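PDB 7KWD: alkaline phosphatase from Thermus thermophilus, which probably hydrolyses phosphate monoesters at alkaline pH, using an active site that holds zinc and magnesium ions. Local coordinates for residues V139-A147 against F226-E234. Numbering follows the deposited sequence.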
loop_
_atom_site.group_PDB
_atom_site.type_symbol
_atom_site.label_atom_id
_atom_site.label_comp_id
_atom_site.label_asym_id
_atom_site.label_seq_id
_atom_site.Cartn_x
_atom_site.Cartn_y
_atom_site.Cartn_z
ATOM N N VAL A 139 -25.481 5.221 6.284
ATOM C CA VAL A 139 -25.418 3.949 6.987
ATOM C C VAL A 139 -23.978 3.699 7.350
ATOM O O VAL A 139 -23.106 3.699 6.464
ATOM C CB VAL A 139 -25.961 2.790 6.123
ATOM C CG1 VAL A 139 -25.852 1.477 6.911
ATOM C CG2 VAL A 139 -27.399 3.042 5.745
ATOM N N THR A 140 -23.714 3.461 8.635
ATOM C CA THR A 140 -22.320 3.266 9.015
ATOM C C THR A 140 -22.181 2.425 10.269
ATOM O O THR A 140 -23.130 2.265 11.026
ATOM C CB THR A 140 -21.636 4.619 9.249
ATOM O OG1 THR A 140 -20.308 4.423 9.730
ATOM C CG2 THR A 140 -22.421 5.427 10.275
ATOM N N THR A 141 -20.982 1.880 10.464
ATOM C CA THR A 141 -20.637 1.185 11.695
ATOM C C THR A 141 -19.999 2.110 12.726
ATOM O O THR A 141 -19.780 1.679 13.865
ATOM C CB THR A 141 -19.678 0.014 11.419
ATOM O OG1 THR A 141 -18.518 0.498 10.724
ATOM C CG2 THR A 141 -20.357 -1.073 10.601
ATOM N N THR A 142 -19.679 3.355 12.359
ATOM C CA THR A 142 -19.307 4.333 13.363
ATOM C C THR A 142 -20.570 4.927 13.985
ATOM O O THR A 142 -21.701 4.620 13.573
ATOM C CB THR A 142 -18.446 5.449 12.760
ATOM O OG1 THR A 142 -19.239 6.204 11.833
ATOM C CG2 THR A 142 -17.209 4.886 12.033
ATOM N N THR A 143 -20.378 5.826 14.963
ATOM C CA THR A 143 -21.450 6.732 15.351
ATOM C C THR A 143 -22.016 7.366 14.090
ATOM O O THR A 143 -21.281 7.700 13.155
ATOM C CB THR A 143 -20.959 7.818 16.311
ATOM O OG1 THR A 143 -19.840 8.471 15.733
ATOM C CG2 THR A 143 -20.558 7.208 17.661
ATOM N N VAL A 144 -23.342 7.481 14.041
ATOM C CA VAL A 144 -23.980 7.906 12.810
ATOM C C VAL A 144 -23.625 9.346 12.476
ATOM O O VAL A 144 -23.701 9.750 11.305
ATOM C CB VAL A 144 -25.493 7.670 12.951
ATOM C CG1 VAL A 144 -26.119 8.715 13.920
ATOM C CG2 VAL A 144 -26.126 7.718 11.589
ATOM N N THR A 145 -23.212 10.115 13.484
ATOM C CA THR A 145 -22.811 11.511 13.395
ATOM C C THR A 145 -21.302 11.666 13.135
ATOM O O THR A 145 -20.769 12.783 13.172
ATOM C CB THR A 145 -23.188 12.201 14.726
ATOM O OG1 THR A 145 -22.663 11.380 15.785
ATOM C CG2 THR A 145 -24.687 12.315 14.941
ATOM N N HIS A 146 -20.599 10.577 12.886
ATOM C CA HIS A 146 -19.157 10.642 12.699
ATOM C C HIS A 146 -18.807 11.345 11.386
ATOM O O HIS A 146 -19.666 11.700 10.578
ATOM C CB HIS A 146 -18.580 9.233 12.765
ATOM C CG HIS A 146 -17.194 9.161 13.318
ATOM N ND1 HIS A 146 -16.142 8.641 12.594
ATOM C CD2 HIS A 146 -16.692 9.497 14.537
ATOM C CE1 HIS A 146 -15.045 8.680 13.334
ATOM N NE2 HIS A 146 -15.350 9.191 14.517
ATOM N N ALA A 147 -17.504 11.580 11.209
ATOM C CA ALA A 147 -17.048 12.527 10.194
ATOM C C ALA A 147 -17.442 12.103 8.792
ATOM O O ALA A 147 -17.850 12.937 7.980
ATOM C CB ALA A 147 -15.537 12.674 10.258
ATOM N N PHE A 226 -27.670 1.984 17.428
ATOM C CA PHE A 226 -27.581 0.631 17.936
ATOM C C PHE A 226 -26.535 0.385 19.004
ATOM O O PHE A 226 -26.441 -0.745 19.498
ATOM C CB PHE A 226 -27.332 -0.311 16.750
ATOM C CG PHE A 226 -28.368 -0.197 15.686
ATOM C CD1 PHE A 226 -29.606 -0.808 15.831
ATOM C CD2 PHE A 226 -28.132 0.572 14.569
ATOM C CE1 PHE A 226 -30.585 -0.671 14.839
ATOM C CE2 PHE A 226 -29.078 0.728 13.586
ATOM C CZ PHE A 226 -30.315 0.105 13.704
ATOM N N ALA A 227 -25.756 1.399 19.372
ATOM C CA ALA A 227 -24.759 1.296 20.425
ATOM C C ALA A 227 -24.563 2.674 21.042
ATOM O O ALA A 227 -24.939 3.703 20.453
ATOM C CB ALA A 227 -23.423 0.748 19.894
ATOM N N ASP A 228 -23.952 2.695 22.234
ATOM C CA ASP A 228 -23.705 3.976 22.887
ATOM C C ASP A 228 -22.774 4.826 22.038
ATOM O O ASP A 228 -23.041 6.015 21.809
ATOM C CB ASP A 228 -23.088 3.810 24.277
ATOM C CG ASP A 228 -23.065 5.128 25.035
ATOM O OD1 ASP A 228 -24.160 5.598 25.414
ATOM O OD2 ASP A 228 -21.976 5.713 25.196
ATOM N N GLY A 229 -21.646 4.223 21.594
ATOM C CA GLY A 229 -20.701 4.831 20.676
ATOM C C GLY A 229 -20.705 4.129 19.326
ATOM O O GLY A 229 -21.774 3.862 18.770
ATOM N N HIS A 230 -19.530 3.787 18.797
ATOM C CA HIS A 230 -19.495 3.086 17.514
ATOM C C HIS A 230 -20.122 1.703 17.638
ATOM O O HIS A 230 -20.137 1.093 18.710
ATOM C CB HIS A 230 -18.069 2.918 17.025
ATOM C CG HIS A 230 -17.306 4.192 16.963
ATOM N ND1 HIS A 230 -17.719 5.255 16.202
ATOM C CD2 HIS A 230 -16.147 4.570 17.547
ATOM C CE1 HIS A 230 -16.856 6.249 16.335
ATOM N NE2 HIS A 230 -15.887 5.853 17.135
ATOM N N VAL A 231 -20.670 1.219 16.532
ATOM C CA VAL A 231 -21.172 -0.162 16.497
ATOM C C VAL A 231 -20.001 -1.108 16.697
ATOM O O VAL A 231 -18.884 -0.819 16.220
ATOM C CB VAL A 231 -21.891 -0.452 15.165
ATOM C CG1 VAL A 231 -22.475 -1.848 15.157
ATOM C CG2 VAL A 231 -22.963 0.592 14.945
ATOM N N PRO A 232 -20.172 -2.210 17.425
ATOM C CA PRO A 232 -19.057 -3.142 17.622
ATOM C C PRO A 232 -18.477 -3.675 16.310
ATOM O O PRO A 232 -19.182 -3.883 15.317
ATOM C CB PRO A 232 -19.685 -4.276 18.451
ATOM C CG PRO A 232 -20.815 -3.604 19.217
ATOM C CD PRO A 232 -21.336 -2.521 18.286
ATOM N N TYR A 233 -17.174 -3.954 16.361
ATOM C CA TYR A 233 -16.510 -4.680 15.287
ATOM C C TYR A 233 -17.250 -5.960 14.920
ATOM O O TYR A 233 -17.786 -6.663 15.790
ATOM C CB TYR A 233 -15.099 -5.035 15.707
ATOM C CG TYR A 233 -14.162 -3.896 15.905
ATOM C CD1 TYR A 233 -13.618 -3.233 14.810
ATOM C CD2 TYR A 233 -13.768 -3.506 17.194
ATOM C CE1 TYR A 233 -12.697 -2.181 14.993
ATOM C CE2 TYR A 233 -12.873 -2.471 17.384
ATOM C CZ TYR A 233 -12.347 -1.805 16.276
ATOM O OH TYR A 233 -11.458 -0.770 16.419
ATOM N N GLU A 234 -17.232 -6.280 13.627
ATOM C CA GLU A 234 -17.737 -7.573 13.167
ATOM C C GLU A 234 -17.187 -8.750 13.989
ATOM O O GLU A 234 -17.929 -9.674 14.328
ATOM C CB GLU A 234 -17.403 -7.765 11.686
ATOM C CG GLU A 234 -17.811 -9.117 11.107
ATOM C CD GLU A 234 -19.314 -9.364 11.065
ATOM O OE1 GLU A 234 -20.142 -8.425 11.214
ATOM O OE2 GLU A 234 -19.676 -10.546 10.910
#
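T140, at the end of strand 135-140, meets the loop that leads into helix 234-239 through its carbonyl, T140 O lying 4.3 Å from V231 CG2. Its hydroxyl holds an ST turn, in which T140 OG1 accepts from T142 N, and also hydrogen-bonds to E270, a magnesium ligand. At T141 the chain turns a corner and V231 N donates to T141 O at 2.8 Å, a bent bond of 131°. V231 CB and CG2 rest on the same oxygen, CB at 3.3 Å from T141 O. At T142 the backbone passes the H230 ring, T142 CA lying 3.4 Å from H230 ND1. Next, T143 N donates to H230 ND1 (3.0 Å), nearly in the plane of the imidazole. T143 CG2 packs 3.5 Å from G229 C. T143 O, in the beta turn that runs to H146, is gripped from opposite faces by T142 OG1 and H146 N, and T143 OG1 hydrogen-bonds to E162. H146 closes the walk with a T-shaped stack: the edge of H230 points at its face, H230 CE1 3.7 Å from H146 CD2, the planes at 87°. H230 reaches both partners because CG sits beside its own backbone N, chi1 -54°. With an alanine here in place of H230, T143 N would probably lose its acceptor and one face of H146 its edge contact, leaving that ring less firmly placed. H146 is predicted to bind magnesium, but its side chain stays about 4 Å from the ion at the nearest atoms. Because ND1 accepts, the proton of a neutral H230 should sit on NE2.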